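Local coordinates for Thiol:disulfide interchange protein, thioredoxin family protein (Chlorobaculum tepidum, PDB 3OR5) that probably acts as a thioredoxin-family thiol:disulfide oxidoreductase, with a likely role in cytochrome c-type biogenesis, at residues A[40-45]-A[80-85]; A[52-57]-A[87-92]; A[71-76]-A[94-99]. One frame throughout, in Å; residues are numbered along the deposited sequence.

Contact 1 (A[40-45]-A[80-85]); sequences NFFATW and PNVKNY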
# COMPACT_ATOMS: atom_id res chain seq x y z
N ASN A 40 0.07 0.94 -1.52
CA ASN A 40 -0.80 1.99 -2.14
C ASN A 40 0.13 3.05 -2.66
O ASN A 40 0.78 3.79 -1.91
CB ASN A 40 -1.76 2.59 -1.11
CG ASN A 40 -2.54 3.74 -1.66
OD1 ASN A 40 -3.15 3.61 -2.77
ND2 ASN A 40 -2.65 4.75 -0.95
N PHE A 41 0.17 3.18 -4.01
CA PHE A 41 0.91 4.31 -4.65
C PHE A 41 -0.08 5.40 -4.76
O PHE A 41 -1.18 5.23 -5.35
CB PHE A 41 1.41 3.90 -6.06
CG PHE A 41 2.63 3.00 -5.98
CD1 PHE A 41 3.96 3.48 -6.15
CD2 PHE A 41 2.44 1.63 -5.71
CE1 PHE A 41 5.06 2.63 -6.01
CE2 PHE A 41 3.55 0.76 -5.57
CZ PHE A 41 4.88 1.23 -5.80
N PHE A 42 0.25 6.53 -4.18
CA PHE A 42 -0.75 7.63 -4.04
C PHE A 42 -0.10 9.01 -4.09
O PHE A 42 1.12 9.10 -3.92
CB PHE A 42 -1.52 7.55 -2.67
CG PHE A 42 -0.67 7.93 -1.49
CD1 PHE A 42 -0.86 9.16 -0.86
CD2 PHE A 42 0.33 7.07 -1.00
CE1 PHE A 42 -0.05 9.56 0.20
CE2 PHE A 42 1.13 7.45 0.11
CZ PHE A 42 0.94 8.71 0.70
N ALA A 43 -0.95 10.09 -4.24
CA ALA A 43 -0.48 11.40 -3.98
C ALA A 43 -1.53 12.12 -3.14
O ALA A 43 -2.73 11.84 -3.29
CB ALA A 43 -0.25 12.19 -5.33
N THR A 44 -1.07 12.98 -2.25
CA THR A 44 -2.07 13.62 -1.34
C THR A 44 -2.84 14.71 -2.10
O THR A 44 -3.88 15.12 -1.60
CB THR A 44 -1.46 14.25 -0.10
OG1 THR A 44 -0.78 15.49 -0.42
CG2 THR A 44 -0.46 13.27 0.57
N TRP A 45 -2.32 15.15 -3.25
CA TRP A 45 -3.08 16.15 -4.02
C TRP A 45 -4.16 15.55 -4.89
O TRP A 45 -4.98 16.27 -5.52
CB TRP A 45 -2.11 17.00 -4.85
CG TRP A 45 -1.15 16.21 -5.74
CD1 TRP A 45 0.20 16.07 -5.50
CD2 TRP A 45 -1.41 15.51 -6.95
NE1 TRP A 45 0.76 15.36 -6.49
CE2 TRP A 45 -0.18 14.99 -7.39
CE3 TRP A 45 -2.55 15.29 -7.73
CZ2 TRP A 45 -0.04 14.28 -8.58
CZ3 TRP A 45 -2.43 14.57 -8.93
CH2 TRP A 45 -1.19 14.04 -9.31
N PRO A 80 7.25 17.97 2.71
CA PRO A 80 6.42 18.64 3.68
C PRO A 80 4.89 18.46 3.48
O PRO A 80 4.14 18.43 4.46
CB PRO A 80 6.77 20.15 3.47
CG PRO A 80 7.45 20.26 2.12
CD PRO A 80 8.14 18.89 1.98
N ASN A 81 4.51 18.29 2.21
CA ASN A 81 3.09 18.08 1.92
C ASN A 81 2.65 16.71 2.40
O ASN A 81 1.63 16.63 3.10
CB ASN A 81 2.91 18.25 0.37
CG ASN A 81 1.45 18.50 -0.05
OD1 ASN A 81 0.71 19.25 0.56
ND2 ASN A 81 1.06 17.83 -1.12
N VAL A 82 3.43 15.66 2.15
CA VAL A 82 3.04 14.30 2.58
C VAL A 82 3.09 14.20 4.13
O VAL A 82 2.17 13.66 4.75
CB VAL A 82 3.96 13.26 1.96
CG1 VAL A 82 3.50 11.82 2.42
CG2 VAL A 82 3.74 13.30 0.48
N LYS A 83 4.15 14.77 4.75
CA LYS A 83 4.23 14.73 6.23
C LYS A 83 3.03 15.45 6.87
O LYS A 83 2.40 14.97 7.83
CB LYS A 83 5.53 15.43 6.69
CG LYS A 83 5.75 15.51 8.22
CD LYS A 83 6.62 14.35 8.66
CE LYS A 83 7.01 14.45 10.20
NZ LYS A 83 5.72 14.46 10.99
N ASN A 84 2.63 16.61 6.32
CA ASN A 84 1.44 17.27 6.87
C ASN A 84 0.13 16.53 6.65
O ASN A 84 -0.69 16.52 7.49
CB ASN A 84 1.32 18.70 6.34
CG ASN A 84 0.61 19.57 7.33
OD1 ASN A 84 1.00 19.61 8.53
ND2 ASN A 84 -0.45 20.20 6.92
N TYR A 85 -0.05 15.87 5.50
CA TYR A 85 -1.22 15.08 5.27
C TYR A 85 -1.31 13.90 6.29
O TYR A 85 -2.37 13.59 6.81
CB TYR A 85 -1.18 14.56 3.82
CG TYR A 85 -2.47 13.91 3.43
CD1 TYR A 85 -3.64 14.63 3.34
CD2 TYR A 85 -2.49 12.53 3.12
CE1 TYR A 85 -4.83 14.01 2.98
CE2 TYR A 85 -3.69 11.92 2.74
CZ TYR A 85 -4.82 12.65 2.67
OH TYR A 85 -5.98 12.00 2.31

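Contact 2 (A[52-57]-A[87-92]); sequences EIPDMV and KTQGII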
# COMPACT_ATOMS: atom_id res chain seq x y z
N GLU A 52 -10.04 8.10 -0.48
CA GLU A 52 -9.86 6.74 0.00
C GLU A 52 -8.95 6.60 1.20
O GLU A 52 -9.13 5.60 2.01
CB GLU A 52 -9.54 5.74 -1.05
CG GLU A 52 -8.27 5.87 -1.67
CD GLU A 52 -8.00 4.67 -2.65
OE1 GLU A 52 -8.95 4.11 -3.26
OE2 GLU A 52 -6.82 4.30 -2.76
N ILE A 53 -7.96 7.49 1.32
CA ILE A 53 -7.00 7.28 2.44
C ILE A 53 -7.68 7.30 3.83
O ILE A 53 -7.28 6.48 4.67
CB ILE A 53 -5.83 8.22 2.33
CG1 ILE A 53 -4.91 7.65 1.21
CG2 ILE A 53 -5.05 8.33 3.72
CD1 ILE A 53 -3.83 8.61 0.76
N PRO A 54 -8.66 8.13 4.10
CA PRO A 54 -9.33 8.02 5.43
C PRO A 54 -10.01 6.67 5.66
O PRO A 54 -10.05 6.18 6.83
CB PRO A 54 -10.33 9.17 5.45
CG PRO A 54 -9.66 10.19 4.52
CD PRO A 54 -8.98 9.41 3.41
N ASP A 55 -10.52 6.02 4.62
CA ASP A 55 -11.13 4.68 4.78
C ASP A 55 -10.00 3.69 5.03
O ASP A 55 -10.20 2.78 5.78
CB ASP A 55 -11.89 4.29 3.50
CG ASP A 55 -13.19 5.16 3.33
OD1 ASP A 55 -13.70 5.69 4.33
OD2 ASP A 55 -13.74 5.27 2.22
N MSE A 56 -8.87 3.85 4.36
CA MSE A 56 -7.71 2.98 4.56
C MSE A 56 -7.30 3.07 6.04
O MSE A 56 -6.97 2.04 6.63
CB MSE A 56 -6.52 3.33 3.67
CG MSE A 56 -6.88 2.92 2.26
SE MSE A 56 -5.46 3.58 1.03
CE MSE A 56 -3.99 2.94 1.91
N VAL A 57 -7.29 4.30 6.54
CA VAL A 57 -6.82 4.50 7.97
C VAL A 57 -7.83 3.75 8.88
O VAL A 57 -7.40 3.07 9.84
CB VAL A 57 -6.77 6.00 8.30
CG1 VAL A 57 -6.58 6.22 9.82
CG2 VAL A 57 -5.58 6.61 7.58
N LYS A 87 -0.18 13.95 9.25
CA LYS A 87 -0.60 14.51 10.54
C LYS A 87 -2.10 14.80 10.52
O LYS A 87 -2.86 14.40 11.42
CB LYS A 87 0.27 15.75 10.84
CG LYS A 87 -0.11 16.45 12.07
CD LYS A 87 0.91 17.58 12.26
CE LYS A 87 0.21 18.91 12.57
NZ LYS A 87 -0.62 19.37 11.36
N THR A 88 -2.57 15.49 9.49
CA THR A 88 -4.01 15.87 9.42
C THR A 88 -4.99 14.72 9.33
O THR A 88 -6.04 14.72 9.97
CB THR A 88 -4.29 16.92 8.31
OG1 THR A 88 -4.17 16.34 7.00
CG2 THR A 88 -3.37 17.99 8.43
N GLN A 89 -4.60 13.65 8.64
CA GLN A 89 -5.46 12.49 8.46
C GLN A 89 -5.18 11.37 9.43
O GLN A 89 -5.90 10.37 9.45
CB GLN A 89 -5.42 11.95 7.03
CG GLN A 89 -5.55 13.04 6.00
CD GLN A 89 -6.88 13.74 6.01
OE1 GLN A 89 -7.92 13.12 5.91
NE2 GLN A 89 -6.84 15.07 6.11
N GLY A 90 -4.16 11.57 10.24
CA GLY A 90 -3.75 10.54 11.20
C GLY A 90 -3.37 9.20 10.58
O GLY A 90 -3.90 8.13 10.96
N ILE A 91 -2.50 9.28 9.59
CA ILE A 91 -2.10 8.08 8.90
C ILE A 91 -1.15 7.33 9.83
O ILE A 91 -0.10 7.84 10.28
CB ILE A 91 -1.43 8.43 7.57
CG1 ILE A 91 -2.51 9.02 6.65
CG2 ILE A 91 -0.76 7.12 6.98
CD1 ILE A 91 -1.85 9.48 5.32
N ILE A 92 -1.56 6.10 10.14
CA ILE A 92 -0.91 5.28 11.13
C ILE A 92 -0.23 4.05 10.56
O ILE A 92 0.11 3.12 11.29
CB ILE A 92 -2.00 4.81 12.08
CG1 ILE A 92 -3.21 4.18 11.26
CG2 ILE A 92 -2.22 6.06 12.99
CD1 ILE A 92 -4.29 3.40 12.05

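Contact 3 (A[71-76]-A[94-99]); sequences VGIAVN and PVMMAT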
# COMPACT_ATOMS: atom_id res chain seq x y z
N VAL A 71 0.78 -0.11 3.27
CA VAL A 71 2.02 0.61 3.19
C VAL A 71 1.79 1.65 2.09
O VAL A 71 1.30 1.28 0.97
CB VAL A 71 3.12 -0.33 2.70
CG1 VAL A 71 4.42 0.44 2.51
CG2 VAL A 71 3.34 -1.48 3.68
N GLY A 72 2.09 2.91 2.37
CA GLY A 72 1.84 3.95 1.32
C GLY A 72 3.17 4.35 0.67
O GLY A 72 4.19 4.48 1.34
N ILE A 73 3.17 4.57 -0.65
CA ILE A 73 4.37 5.07 -1.35
C ILE A 73 3.88 6.31 -2.10
O ILE A 73 3.01 6.21 -2.97
CB ILE A 73 4.92 4.00 -2.31
CG1 ILE A 73 5.49 2.81 -1.45
CG2 ILE A 73 6.09 4.66 -3.17
CD1 ILE A 73 5.97 1.61 -2.30
N ALA A 74 4.41 7.47 -1.74
CA ALA A 74 3.86 8.77 -2.25
C ALA A 74 4.64 9.14 -3.51
O ALA A 74 5.87 9.33 -3.46
CB ALA A 74 4.06 9.88 -1.20
N VAL A 75 3.91 9.26 -4.61
CA VAL A 75 4.48 9.57 -5.92
C VAL A 75 4.19 11.00 -6.30
O VAL A 75 3.19 11.56 -5.80
CB VAL A 75 3.92 8.60 -6.98
CG1 VAL A 75 4.47 7.12 -6.74
CG2 VAL A 75 2.42 8.63 -7.07
N ASN A 76 5.04 11.60 -7.15
CA ASN A 76 4.72 12.98 -7.61
C ASN A 76 4.47 13.93 -6.45
O ASN A 76 3.64 14.79 -6.55
CB ASN A 76 3.53 12.95 -8.60
CG ASN A 76 3.76 12.03 -9.82
OD1 ASN A 76 3.79 12.51 -10.97
ND2 ASN A 76 3.81 10.75 -9.61
N PRO A 94 2.91 2.70 7.57
CA PRO A 94 4.15 3.25 7.03
C PRO A 94 3.92 3.95 5.71
O PRO A 94 3.24 3.41 4.82
CB PRO A 94 5.05 2.05 6.80
CG PRO A 94 4.46 1.03 7.73
CD PRO A 94 2.99 1.25 7.75
N VAL A 95 4.53 5.11 5.57
CA VAL A 95 4.53 5.80 4.27
C VAL A 95 5.88 6.30 3.90
O VAL A 95 6.56 6.94 4.73
CB VAL A 95 3.63 7.05 4.46
CG1 VAL A 95 3.69 7.99 3.14
CG2 VAL A 95 2.10 6.74 4.73
N MSE A 96 6.31 5.99 2.67
CA MSE A 96 7.65 6.37 2.16
C MSE A 96 7.47 7.27 0.95
O MSE A 96 6.51 7.06 0.14
CB MSE A 96 8.52 5.14 1.75
CG MSE A 96 8.85 4.42 2.98
SE MSE A 96 9.81 2.75 2.40
CE MSE A 96 8.25 1.82 1.78
N MSE A 97 8.38 8.22 0.78
CA MSE A 97 8.44 8.91 -0.56
C MSE A 97 8.89 7.94 -1.63
O MSE A 97 9.83 7.14 -1.42
CB MSE A 97 9.47 10.05 -0.54
CG MSE A 97 9.19 11.06 0.61
SE MSE A 97 7.48 12.07 0.30
CE MSE A 97 7.95 12.98 -1.38
N ALA A 98 8.26 8.02 -2.82
CA ALA A 98 8.70 7.09 -3.85
C ALA A 98 10.15 7.36 -4.24
O ALA A 98 10.66 8.53 -4.21
CB ALA A 98 7.84 7.31 -5.11
N THR A 99 10.80 6.27 -4.61
CA THR A 99 12.12 6.32 -5.23
C THR A 99 12.00 5.50 -6.53
O THR A 99 11.06 4.73 -6.72
CB THR A 99 13.15 5.62 -4.40
OG1 THR A 99 12.86 4.22 -4.26
CG2 THR A 99 13.32 6.20 -2.95

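Contact 1 (A[40-45]-A[80-85])
T44 lies two residues past the end of strand 36-42 and comes closest to V82 of helix 79-89, their CA atoms 6.5 Å apart, with no hydrogen bond passing between the two segments. The T44 side chain carries the contact. CB of T44 sits over one face of the Y85 ring as a CH-pi contact, 4.0 Å from the ring centroid and 23° off the ring normal. Its methyl presses closer still, CG2 of T44 coming within 3.3 Å of CD2 of Y85 on the ring rim. CG of Y85 is anti to its own backbone N (chi1 -171°), which puts the first ring carbon beside the threonine. The same T44 CG2 also meets V82 CG2 at 4.2 Å, so one methyl touches both Y85 and V82, a turn apart on the helix. The hydroxyl turns to polar company: OG1 of T44 is 3.1 Å from ND2 of N81, but the angle is too poor for a hydrogen bond. Each finds its partner in the carboxylate of E77 instead, OE2 bonding T44 OG1 and OE1 bonding N81 ND2, so E77 ties the two side chains together. Separately, F42 CZ reaches V82 CG1 at 4.4 Å, a loose apolar touch. Helix 79-89 thus packs over the end of a central strand of the thioredoxin-like sheet, with F42 also resting on C49 of the probable CxxC motif and on I53 of helix 47-63, while V82 touches A74 and V95 on the neighbouring strands.

Contact 2 (A[52-57]-A[87-92])
V57 of helix 47-63 packs against G90 and I91, where helix 79-89 ends in a Schellman motif: G90 takes positive phi as the C-prime residue, I91 N reaches back to the carbonyl of M86, and G90 N makes a weak bond to K87 O. Helix 47-63 lies beside this turn, with V57 and I91 CA atoms 6.0 Å apart. Apolar contacts do most of the work. The two V57 methyls split the job: CG2 meets I91 CG1 at 4.0 Å, the two side chains crossing at about a right angle, while CG1, anti to the backbone N (chi1 169°), reaches I92 CG1 at 4.2 Å. One turn earlier, I53 CG2 lies 3.8 Å from I91 CD1, so the isoleucine chain is touched by both helix residues. Y93 and Y85 border the same apolar patch. An alanine at V57 would probably open a gap beside I91 and I92, leaving the isoleucines freer to shift against the helix. Across the contact polar atoms meet only carbon: V57 CG1 is 3.5 Å from G90 O, and no hydrogen bond joins the two segments. The amide of Q89 bonds within its own segment, NE2 to T88 OG1 nearly in the amide plane, and its oxygen lies against helix 47-63, Q89 OE1 3.7 Å from CG of P54.

Contact 3 (A[71-76]-A[94-99])
The carbonyl oxygen of M96 is gripped twice from strand 68-74: A74 N donates a hydrogen bond to it at 2.8 Å, and the CA-H of I73 leans on it with CA 3.3 Å away. This is the parallel pairing of strands 68-74 and 95-97, the two strands of a beta-alpha-beta unit whose helix, 79-89, links them, as in the thioredoxin fold. The axes of 71-74 and 95-97 differ in direction by 20°. The bonding alternates along the edge: G72 N goes to P94 O, M96 N returns to G72 O, and A98 N goes to A74 O past the end of strand 95-97. The first of these is nearly straight, with 173° at the hydrogen, whereas the last reaches its carbonyl from well out of the carbonyl plane. G72 O takes a second, weaker approach from the CA-H of V95, with CA 3.2 Å distant. G72 has no CB, and one there would probably crowd CG2 of V95. On that face A74 CB lies 4.3 Å from the selenium of M97, a selenomethionine, and V82 and M86 of helix 79-89 lie against this side, V82 on all three of A74, V95 and M97. The opposite face carries I73 and M96. The selenomethionine chain of M96 bends at its last torsion (chi3 -75°), setting CE 4.1 Å from CG1 of V71 and also near I73 CG1; F17 and F27 pack on M96 as well. Just past the end of strand 95-97, A98 CB meets I73 CG2 at 3.7 Å, and that same CB sits 3.3 Å from O of A74.

Overall arrangement
Read from the N terminus, after the short hairpin of strands 18-20 and 26-28, the chain lays down strand 36-42 and helix 47-63, then strand 68-74, helix 79-89 and strand 95-97. Contact 1 closes a loop from residues 40-45 to 80-85, contact 2 one from 52-57 to 87-92, and contact 3 one from 71-76 to 94-99. Each opens before the previous one closes, so all three cross and none nests. Contact 3 extends the central sheet to its edge strand, while contacts 1 and 2 fix helix 79-89 to strand 36-42 and helix 47-63. Y85 OH packs against I53 CB between contacts 1 and 2, and N40 pairs with V71 and I73 between contacts 1 and 3.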